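Local coordinates for protein tyrosine recombinase XerH (Helicobacter pylori, PDB 5JK0) that cuts and rejoins recombining DNA molecules as a site-specific tyrosine recombinase involved in chromosome segregation, at residues Leu6-Leu16 against Ala98-Asp106; Leu181-Asp189 against Arg202-Phe210. All coordinates share one frame; numbering follows the deposited sequence.

Contact 1: residues Leu6-Leu16 against Ala98-Asp106; sequences LEELKDPTENL and AFNSLKNID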
loop_
_atom_site.group_PDB
_atom_site.type_symbol
_atom_site.label_atom_id
_atom_site.label_comp_id
_atom_site.label_asym_id
_atom_site.label_seq_id
_atom_site.Cartn_x
_atom_site.Cartn_y
_atom_site.Cartn_z
ATOM N N LEU D 6 -1.818 35.717 15.959
ATOM C CA LEU D 6 -1.416 35.234 14.643
ATOM C C LEU D 6 -0.763 36.339 13.820
ATOM O O LEU D 6 0.316 36.155 13.256
ATOM C CB LEU D 6 -2.617 34.667 13.885
ATOM C CG LEU D 6 -2.301 34.094 12.501
ATOM C CD1 LEU D 6 -1.457 32.834 12.624
ATOM C CD2 LEU D 6 -3.573 33.817 11.715
ATOM N N GLU D 7 -1.425 37.489 13.760
ATOM C CA GLU D 7 -0.953 38.606 12.953
ATOM C C GLU D 7 -0.708 39.842 13.810
ATOM O O GLU D 7 -1.650 40.508 14.237
ATOM C CB GLU D 7 -1.961 38.918 11.845
ATOM C CG GLU D 7 -2.256 37.732 10.939
ATOM C CD GLU D 7 -3.372 38.013 9.950
ATOM O OE1 GLU D 7 -3.074 38.167 8.745
ATOM O OE2 GLU D 7 -4.544 38.078 10.377
ATOM N N GLU D 8 0.563 40.142 14.059
ATOM C CA GLU D 8 0.936 41.284 14.888
ATOM C C GLU D 8 1.468 42.445 14.056
ATOM O O GLU D 8 1.542 43.578 14.533
ATOM C CB GLU D 8 1.981 40.870 15.927
ATOM C CG GLU D 8 1.455 39.939 17.006
ATOM C CD GLU D 8 2.526 39.541 18.004
ATOM O OE1 GLU D 8 2.387 39.884 19.197
ATOM O OE2 GLU D 8 3.508 38.883 17.596
ATOM N N LEU D 9 1.839 42.159 12.812
ATOM C CA LEU D 9 2.409 43.173 11.932
ATOM C C LEU D 9 1.489 43.472 10.751
ATOM O O LEU D 9 0.537 42.736 10.492
ATOM C CB LEU D 9 3.780 42.726 11.423
ATOM C CG LEU D 9 4.800 42.313 12.486
ATOM C CD1 LEU D 9 6.074 41.796 11.835
ATOM C CD2 LEU D 9 5.102 43.474 13.421
ATOM N N LYS D 10 1.778 44.557 10.039
ATOM C CA LYS D 10 1.009 44.921 8.857
ATOM C C LYS D 10 1.500 44.148 7.637
ATOM O O LYS D 10 0.753 43.934 6.682
ATOM C CB LYS D 10 1.095 46.426 8.599
ATOM N N ASP D 11 2.760 43.728 7.683
ATOM C CA ASP D 11 3.358 42.962 6.597
ATOM C C ASP D 11 3.255 41.467 6.884
ATOM O O ASP D 11 3.896 40.964 7.808
ATOM C CB ASP D 11 4.821 43.370 6.398
ATOM C CG ASP D 11 5.379 42.928 5.054
ATOM O OD1 ASP D 11 4.910 41.910 4.505
ATOM O OD2 ASP D 11 6.296 43.607 4.547
ATOM N N PRO D 12 2.445 40.751 6.088
ATOM C CA PRO D 12 2.257 39.305 6.251
ATOM C C PRO D 12 3.552 38.527 6.036
ATOM O O PRO D 12 3.784 37.524 6.709
ATOM C CB PRO D 12 1.224 38.960 5.171
ATOM C CG PRO D 12 1.353 40.051 4.161
ATOM C CD PRO D 12 1.679 41.282 4.949
ATOM N N THR D 13 4.382 38.995 5.109
ATOM C CA THR D 13 5.670 38.367 4.841
ATOM C C THR D 13 6.576 38.455 6.066
ATOM O O THR D 13 7.269 37.496 6.411
ATOM C CB THR D 13 6.373 39.014 3.629
ATOM O OG1 THR D 13 5.569 38.837 2.457
ATOM C CG2 THR D 13 7.736 38.381 3.397
ATOM N N GLU D 14 6.558 39.607 6.727
ATOM C CA GLU D 14 7.346 39.807 7.937
ATOM C C GLU D 14 6.775 38.991 9.093
ATOM O O GLU D 14 7.514 38.516 9.956
ATOM C CB GLU D 14 7.399 41.291 8.308
ATOM N N ASN D 15 5.456 38.832 9.101
ATOM C CA ASN D 15 4.783 38.045 10.128
ATOM C C ASN D 15 5.102 36.558 9.989
ATOM O O ASN D 15 5.182 35.834 10.982
ATOM C CB ASN D 15 3.270 38.267 10.066
ATOM C CG ASN D 15 2.696 38.736 11.387
ATOM O OD1 ASN D 15 2.062 39.788 11.462
ATOM N ND2 ASN D 15 2.916 37.956 12.439
ATOM N N LEU D 16 5.281 36.111 8.750
ATOM C CA LEU D 16 5.659 34.729 8.482
ATOM C C LEU D 16 7.057 34.449 9.017
ATOM O O LEU D 16 7.305 33.396 9.606
ATOM C CB LEU D 16 5.593 34.429 6.982
ATOM C CG LEU D 16 6.005 33.017 6.555
ATOM C CD1 LEU D 16 5.110 31.970 7.203
ATOM C CD2 LEU D 16 5.981 32.883 5.039
ATOM N N ALA D 98 -4.010 40.552 -4.389
ATOM C CA ALA D 98 -2.859 40.052 -3.648
ATOM C C ALA D 98 -3.284 39.399 -2.338
ATOM O O ALA D 98 -4.298 39.771 -1.747
ATOM C CB ALA D 98 -1.873 41.180 -3.382
ATOM N N PHE D 99 -2.503 38.420 -1.894
ATOM C CA PHE D 99 -2.725 37.788 -0.600
ATOM C C PHE D 99 -2.101 38.640 0.497
ATOM O O PHE D 99 -0.883 38.637 0.678
ATOM C CB PHE D 99 -2.141 36.374 -0.574
ATOM C CG PHE D 99 -2.797 35.428 -1.542
ATOM C CD1 PHE D 99 -4.109 35.619 -1.941
ATOM C CD2 PHE D 99 -2.098 34.347 -2.054
ATOM C CE1 PHE D 99 -4.712 34.750 -2.829
ATOM C CE2 PHE D 99 -2.695 33.473 -2.941
ATOM C CZ PHE D 99 -4.004 33.675 -3.330
ATOM N N ASN D 100 -2.936 39.369 1.229
ATOM C CA ASN D 100 -2.445 40.324 2.217
ATOM C C ASN D 100 -2.496 39.809 3.654
ATOM O O ASN D 100 -2.309 40.576 4.597
ATOM C CB ASN D 100 -3.236 41.630 2.115
ATOM C CG ASN D 100 -3.036 42.331 0.786
ATOM O OD1 ASN D 100 -1.955 42.278 0.198
ATOM N ND2 ASN D 100 -4.080 42.994 0.302
ATOM N N SER D 101 -2.740 38.513 3.821
ATOM C CA SER D 101 -2.867 37.938 5.158
ATOM C C SER D 101 -2.265 36.539 5.253
ATOM O O SER D 101 -2.193 35.813 4.261
ATOM C CB SER D 101 -4.339 37.899 5.575
ATOM O OG SER D 101 -4.500 37.230 6.813
ATOM N N LEU D 102 -1.839 36.166 6.458
ATOM C CA LEU D 102 -1.334 34.820 6.714
ATOM C C LEU D 102 -2.443 33.788 6.551
ATOM O O LEU D 102 -2.181 32.620 6.268
ATOM C CB LEU D 102 -0.734 34.718 8.119
ATOM C CG LEU D 102 0.633 35.362 8.360
ATOM C CD1 LEU D 102 1.073 35.144 9.799
ATOM C CD2 LEU D 102 1.667 34.805 7.392
ATOM N N LYS D 103 -3.684 34.231 6.732
ATOM C CA LYS D 103 -4.840 33.349 6.615
ATOM C C LYS D 103 -5.078 32.908 5.172
ATOM O O LYS D 103 -5.842 31.976 4.919
ATOM C CB LYS D 103 -6.091 34.038 7.168
ATOM C CG LYS D 103 -6.027 34.331 8.659
ATOM C CD LYS D 103 -7.296 35.017 9.146
ATOM C CE LYS D 103 -7.236 35.297 10.639
ATOM N NZ LYS D 103 -8.450 36.013 11.124
ATOM N N ASN D 104 -4.419 33.577 4.229
ATOM C CA ASN D 104 -4.519 33.210 2.821
ATOM C C ASN D 104 -3.722 31.947 2.507
ATOM O O ASN D 104 -3.915 31.323 1.463
ATOM C CB ASN D 104 -4.046 34.359 1.929
ATOM C CG ASN D 104 -4.951 35.573 2.013
ATOM O OD1 ASN D 104 -4.488 36.695 2.215
ATOM N ND2 ASN D 104 -6.250 35.351 1.858
ATOM N N ILE D 105 -2.828 31.577 3.417
ATOM C CA ILE D 105 -2.037 30.364 3.260
ATOM C C ILE D 105 -2.886 29.125 3.526
ATOM O O ILE D 105 -3.386 28.934 4.634
ATOM C CB ILE D 105 -0.820 30.353 4.205
ATOM C CG1 ILE D 105 0.086 31.554 3.926
ATOM C CG2 ILE D 105 -0.046 29.051 4.060
ATOM C CD1 ILE D 105 1.331 31.594 4.791
ATOM N N ASP D 106 -3.053 28.287 2.507
ATOM C CA ASP D 106 -3.816 27.054 2.662
ATOM C C ASP D 106 -3.079 25.854 2.072
ATOM O O ASP D 106 -1.921 25.957 1.673
ATOM C CB ASP D 106 -5.202 27.188 2.020
ATOM C CG ASP D 106 -5.147 27.702 0.589
ATOM O OD1 ASP D 106 -4.103 27.539 -0.077
ATOM O OD2 ASP D 106 -6.160 28.269 0.129
#

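Contact 2: residues Leu181-Asp189 against Arg202-Phe210; sequences LEKFLESID and RLLIKIIVF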
loop_
_atom_site.group_PDB
_atom_site.type_symbol
_atom_site.label_atom_id
_atom_site.label_comp_id
_atom_site.label_asym_id
_atom_site.label_seq_id
_atom_site.Cartn_x
_atom_site.Cartn_y
_atom_site.Cartn_z
ATOM N N LEU D 181 35.054 -7.788 -0.125
ATOM C CA LEU D 181 35.532 -7.288 1.160
ATOM C C LEU D 181 37.010 -7.613 1.355
ATOM O O LEU D 181 37.756 -6.827 1.939
ATOM C CB LEU D 181 34.706 -7.873 2.308
ATOM C CG LEU D 181 33.363 -7.206 2.612
ATOM C CD1 LEU D 181 32.521 -8.084 3.526
ATOM C CD2 LEU D 181 33.576 -5.838 3.239
ATOM N N GLU D 182 37.423 -8.776 0.863
ATOM C CA GLU D 182 38.818 -9.193 0.948
ATOM C C GLU D 182 39.711 -8.272 0.123
ATOM O O GLU D 182 40.805 -7.905 0.552
ATOM C CB GLU D 182 38.975 -10.641 0.478
ATOM N N LYS D 183 39.234 -7.897 -1.059
ATOM C CA LYS D 183 39.985 -7.018 -1.947
ATOM C C LYS D 183 40.088 -5.607 -1.377
ATOM O O LYS D 183 41.068 -4.902 -1.616
ATOM C CB LYS D 183 39.337 -6.977 -3.333
ATOM N N PHE D 184 39.073 -5.203 -0.619
ATOM C CA PHE D 184 39.052 -3.876 -0.019
ATOM C C PHE D 184 40.056 -3.768 1.124
ATOM O O PHE D 184 40.749 -2.761 1.258
ATOM C CB PHE D 184 37.647 -3.533 0.483
ATOM C CG PHE D 184 37.550 -2.184 1.137
ATOM C CD1 PHE D 184 37.493 -1.030 0.372
ATOM C CD2 PHE D 184 37.515 -2.068 2.518
ATOM C CE1 PHE D 184 37.404 0.212 0.971
ATOM C CE2 PHE D 184 37.426 -0.829 3.122
ATOM C CZ PHE D 184 37.370 0.314 2.347
ATOM N N LEU D 185 40.126 -4.811 1.946
ATOM C CA LEU D 185 41.062 -4.847 3.066
ATOM C C LEU D 185 42.509 -4.790 2.580
ATOM O O LEU D 185 43.362 -4.173 3.219
ATOM C CB LEU D 185 40.839 -6.103 3.913
ATOM C CG LEU D 185 39.565 -6.136 4.760
ATOM C CD1 LEU D 185 39.372 -7.505 5.390
ATOM C CD2 LEU D 185 39.610 -5.057 5.831
ATOM N N GLU D 186 42.776 -5.434 1.448
ATOM C CA GLU D 186 44.104 -5.412 0.847
ATOM C C GLU D 186 44.468 -4.010 0.375
ATOM O O GLU D 186 45.602 -3.561 0.537
ATOM C CB GLU D 186 44.180 -6.387 -0.331
ATOM C CG GLU D 186 43.958 -7.841 0.039
ATOM C CD GLU D 186 43.967 -8.755 -1.172
ATOM O OE1 GLU D 186 43.685 -9.961 -1.014
ATOM O OE2 GLU D 186 44.260 -8.265 -2.283
ATOM N N SER D 187 43.490 -3.325 -0.208
ATOM C CA SER D 187 43.710 -2.008 -0.790
ATOM C C SER D 187 43.977 -0.947 0.275
ATOM O O SER D 187 44.593 0.080 -0.008
ATOM C CB SER D 187 42.507 -1.602 -1.644
ATOM O OG SER D 187 42.271 -2.554 -2.666
ATOM N N ILE D 188 43.511 -1.200 1.495
ATOM C CA ILE D 188 43.743 -0.287 2.608
ATOM C C ILE D 188 45.238 -0.150 2.888
ATOM O O ILE D 188 45.736 0.946 3.147
ATOM C CB ILE D 188 43.020 -0.758 3.888
ATOM C CG1 ILE D 188 41.506 -0.784 3.667
ATOM C CG2 ILE D 188 43.362 0.142 5.066
ATOM C CD1 ILE D 188 40.717 -1.212 4.887
ATOM N N ASP D 189 45.949 -1.271 2.818
ATOM C CA ASP D 189 47.383 -1.291 3.086
ATOM C C ASP D 189 48.206 -1.018 1.829
ATOM O O ASP D 189 49.349 -0.571 1.912
ATOM C CB ASP D 189 47.792 -2.636 3.689
ATOM C CG ASP D 189 47.036 -2.959 4.962
ATOM O OD1 ASP D 189 46.737 -2.023 5.732
ATOM O OD2 ASP D 189 46.740 -4.150 5.193
ATOM N N ARG D 202 44.302 4.160 8.422
ATOM C CA ARG D 202 44.189 2.716 8.263
ATOM C C ARG D 202 43.478 2.091 9.458
ATOM O O ARG D 202 42.596 1.252 9.293
ATOM C CB ARG D 202 45.564 2.075 8.076
ATOM C CG ARG D 202 46.155 2.271 6.691
ATOM C CD ARG D 202 47.215 1.224 6.399
ATOM N NE ARG D 202 48.306 1.263 7.367
ATOM C CZ ARG D 202 49.228 0.314 7.487
ATOM N NH1 ARG D 202 50.190 0.431 8.392
ATOM N NH2 ARG D 202 49.189 -0.754 6.702
ATOM N N LEU D 203 43.862 2.512 10.660
ATOM C CA LEU D 203 43.247 2.003 11.880
ATOM C C LEU D 203 41.768 2.375 11.952
ATOM O O LEU D 203 40.938 1.567 12.364
ATOM C CB LEU D 203 43.982 2.533 13.113
ATOM C CG LEU D 203 43.420 2.117 14.475
ATOM C CD1 LEU D 203 43.421 0.602 14.623
ATOM C CD2 LEU D 203 44.204 2.767 15.603
ATOM N N LEU D 204 41.446 3.596 11.539
ATOM C CA LEU D 204 40.073 4.091 11.580
ATOM C C LEU D 204 39.146 3.287 10.675
ATOM O O LEU D 204 38.064 2.869 11.092
ATOM C CB LEU D 204 40.029 5.570 11.186
ATOM C CG LEU D 204 38.645 6.211 11.062
ATOM C CD1 LEU D 204 37.886 6.115 12.376
ATOM C CD2 LEU D 204 38.761 7.660 10.613
ATOM N N ILE D 205 39.576 3.075 9.436
ATOM C CA ILE D 205 38.756 2.391 8.442
ATOM C C ILE D 205 38.610 0.901 8.747
ATOM O O ILE D 205 37.528 0.337 8.593
ATOM C CB ILE D 205 39.337 2.578 7.023
ATOM C CG1 ILE D 205 39.363 4.064 6.659
ATOM C CG2 ILE D 205 38.525 1.802 5.997
ATOM C CD1 ILE D 205 39.827 4.347 5.250
ATOM N N LYS D 206 39.690 0.271 9.197
ATOM C CA LYS D 206 39.662 -1.162 9.484
ATOM C C LYS D 206 38.706 -1.508 10.624
ATOM O O LYS D 206 38.007 -2.520 10.564
ATOM C CB LYS D 206 41.064 -1.677 9.807
ATOM C CG LYS D 206 41.962 -1.783 8.588
ATOM C CD LYS D 206 43.143 -2.706 8.827
ATOM C CE LYS D 206 44.018 -2.786 7.586
ATOM N NZ LYS D 206 44.670 -4.116 7.435
ATOM N N ILE D 207 38.674 -0.672 11.658
ATOM C CA ILE D 207 37.774 -0.895 12.786
ATOM C C ILE D 207 36.317 -0.848 12.324
ATOM O O ILE D 207 35.482 -1.630 12.784
ATOM C CB ILE D 207 38.009 0.141 13.906
ATOM C CG1 ILE D 207 39.377 -0.078 14.553
ATOM C CG2 ILE D 207 36.919 0.052 14.965
ATOM C CD1 ILE D 207 39.698 0.902 15.659
ATOM N N ILE D 208 36.025 0.058 11.396
ATOM C CA ILE D 208 34.687 0.174 10.823
ATOM C C ILE D 208 34.307 -1.077 10.034
ATOM O O ILE D 208 33.195 -1.588 10.162
ATOM C CB ILE D 208 34.576 1.409 9.906
ATOM C CG1 ILE D 208 34.727 2.691 10.726
ATOM C CG2 ILE D 208 33.248 1.412 9.163
ATOM C CD1 ILE D 208 34.545 3.955 9.918
ATOM N N VAL D 209 35.241 -1.571 9.226
ATOM C CA VAL D 209 34.994 -2.746 8.395
ATOM C C VAL D 209 34.672 -3.984 9.230
ATOM O O VAL D 209 33.722 -4.711 8.936
ATOM C CB VAL D 209 36.206 -3.056 7.490
ATOM C CG1 VAL D 209 35.991 -4.361 6.735
ATOM C CG2 VAL D 209 36.452 -1.912 6.520
ATOM N N PHE D 210 35.455 -4.212 10.279
ATOM C CA PHE D 210 35.332 -5.431 11.072
ATOM C C PHE D 210 34.187 -5.395 12.085
ATOM O O PHE D 210 33.638 -6.439 12.435
ATOM C CB PHE D 210 36.647 -5.719 11.801
ATOM C CG PHE D 210 37.765 -6.148 10.894
ATOM C CD1 PHE D 210 37.635 -7.275 10.099
ATOM C CD2 PHE D 210 38.952 -5.437 10.850
ATOM C CE1 PHE D 210 38.663 -7.676 9.266
ATOM C CE2 PHE D 210 39.985 -5.833 10.019
ATOM C CZ PHE D 210 39.840 -6.954 9.227
#

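Contact 1: residues Leu6-Leu16 against Ala98-Asp106
P12 and S101 bring the two backbones to 5.4 Å between their CA atoms, where the first turn of helix 12-30 and the loop before it meet the loop between helices 74-93 and 107-117. L102 fills the joint. Its two methyls part over the helix start: CD1 lies 3.8 Å from CB of N15 and touches the backbone O of L6, while CD2 rests 3.5 Å from the backbone O of P12 and against CB of L16. Beside it, the P12 ring lays CG 3.7 Å from the backbone O of N100. L6, its CG turned anti to the backbone N (chi1 -178°), sets CD2 4.0 Å from K103 CG, against the aliphatic chain of that lysine.

The polar side centres on one carboxylate oxygen. E7 OE1 takes the hydroxyl of S101 (OG to OE1 2.6 Å) and, more loosely, the amide of L102 (N to OE1 3.3 Å), both from the same face of the carboxylate. S101 OG accepts from the backbone N of K103 in an ST turn. N15 holds the loop ahead of the helix, its OD1 accepting from L9 N at 2.7 Å and weakly from E8 N.

This joint lies within the helical SAM-like N-terminal domain of the integrase family. E7 thus grips the start of the 3-10 turn 102-104 through two donors, and the bond that S101 OG accepts from K103 N probably helps to orient the hydroxyl toward E7. K103 NZ stays beyond salt-bridge distance of E7 OE2, so its positive charge probably adds only a diffuse attraction to this carboxylate.

Contact 2: residues Leu181-Asp189 against Arg202-Phe210
A single carboxylate, that of D189, gathers two cations from the facing helix, R202 and K206, at one end of an otherwise apolar interface. The R202 chain bends at its third torsion (chi3 -59°), which brings NH2 to 2.9 Å from D189 OD1; this donor stands above the carboxylate plane, and the two flat groups are nearly perpendicular, 83° apart. K206 NZ instead meets the syn lone pair of D189 OD2 at 3.1 Å, with a weak second bond to OD1. Each oxygen therefore has a salt-bridge partner of its own, and the one negative charge is probably shared between the two cations.

The helices run antiparallel, at 167°, with 10.6 Å between their axes. I188 spans the charged end and the core: CG2 packs on the aliphatic parts of R202 and K206, and CD1 lies 3.9 Å from I205 CG2. Further along, V209 divides its methyls between two neighbours. CG2 approaches the edge of the F184 ring, 3.7 Å from CE2, beside I205 CG2, whereas CG1 meets L185 CD2 at 3.8 Å. Both L185 methyls also bear on the end of the F210 ring, with CD2 3.9 Å from CZ.

Around this pair, helix 286-300 covers F184, and L312 of helix 309-324 touches both F184 and V209. W360 of a second subunit packs edge-to-face on F210 and donates to its backbone O. The contact is an antiparallel helical pair, helices 178-190 and 198-211, within the catalytic domain of the tyrosine recombinase (phage integrase) fold.

Overall arrangement
Contact 1 and contact 2 follow one another in series along the chain and share no helix. The first joins the start of helix 12-30 to the loop between helices 74-93 and 107-117 in the all-helical N-terminal region; the second pairs helices 178-190 and 198-211 in the tyrosine recombinase region. Their centres are 56 Å apart, on opposite sides of the chain's centre, and their nearest atoms remain about 40 Å apart. Contact 1 lies away from the predicted catalytic residues, whereas in contact 2 the side chain of V209 is about 9 Å from that of R313, one of them. This separation fits the two-domain architecture with which tyrosine recombinases clamp DNA.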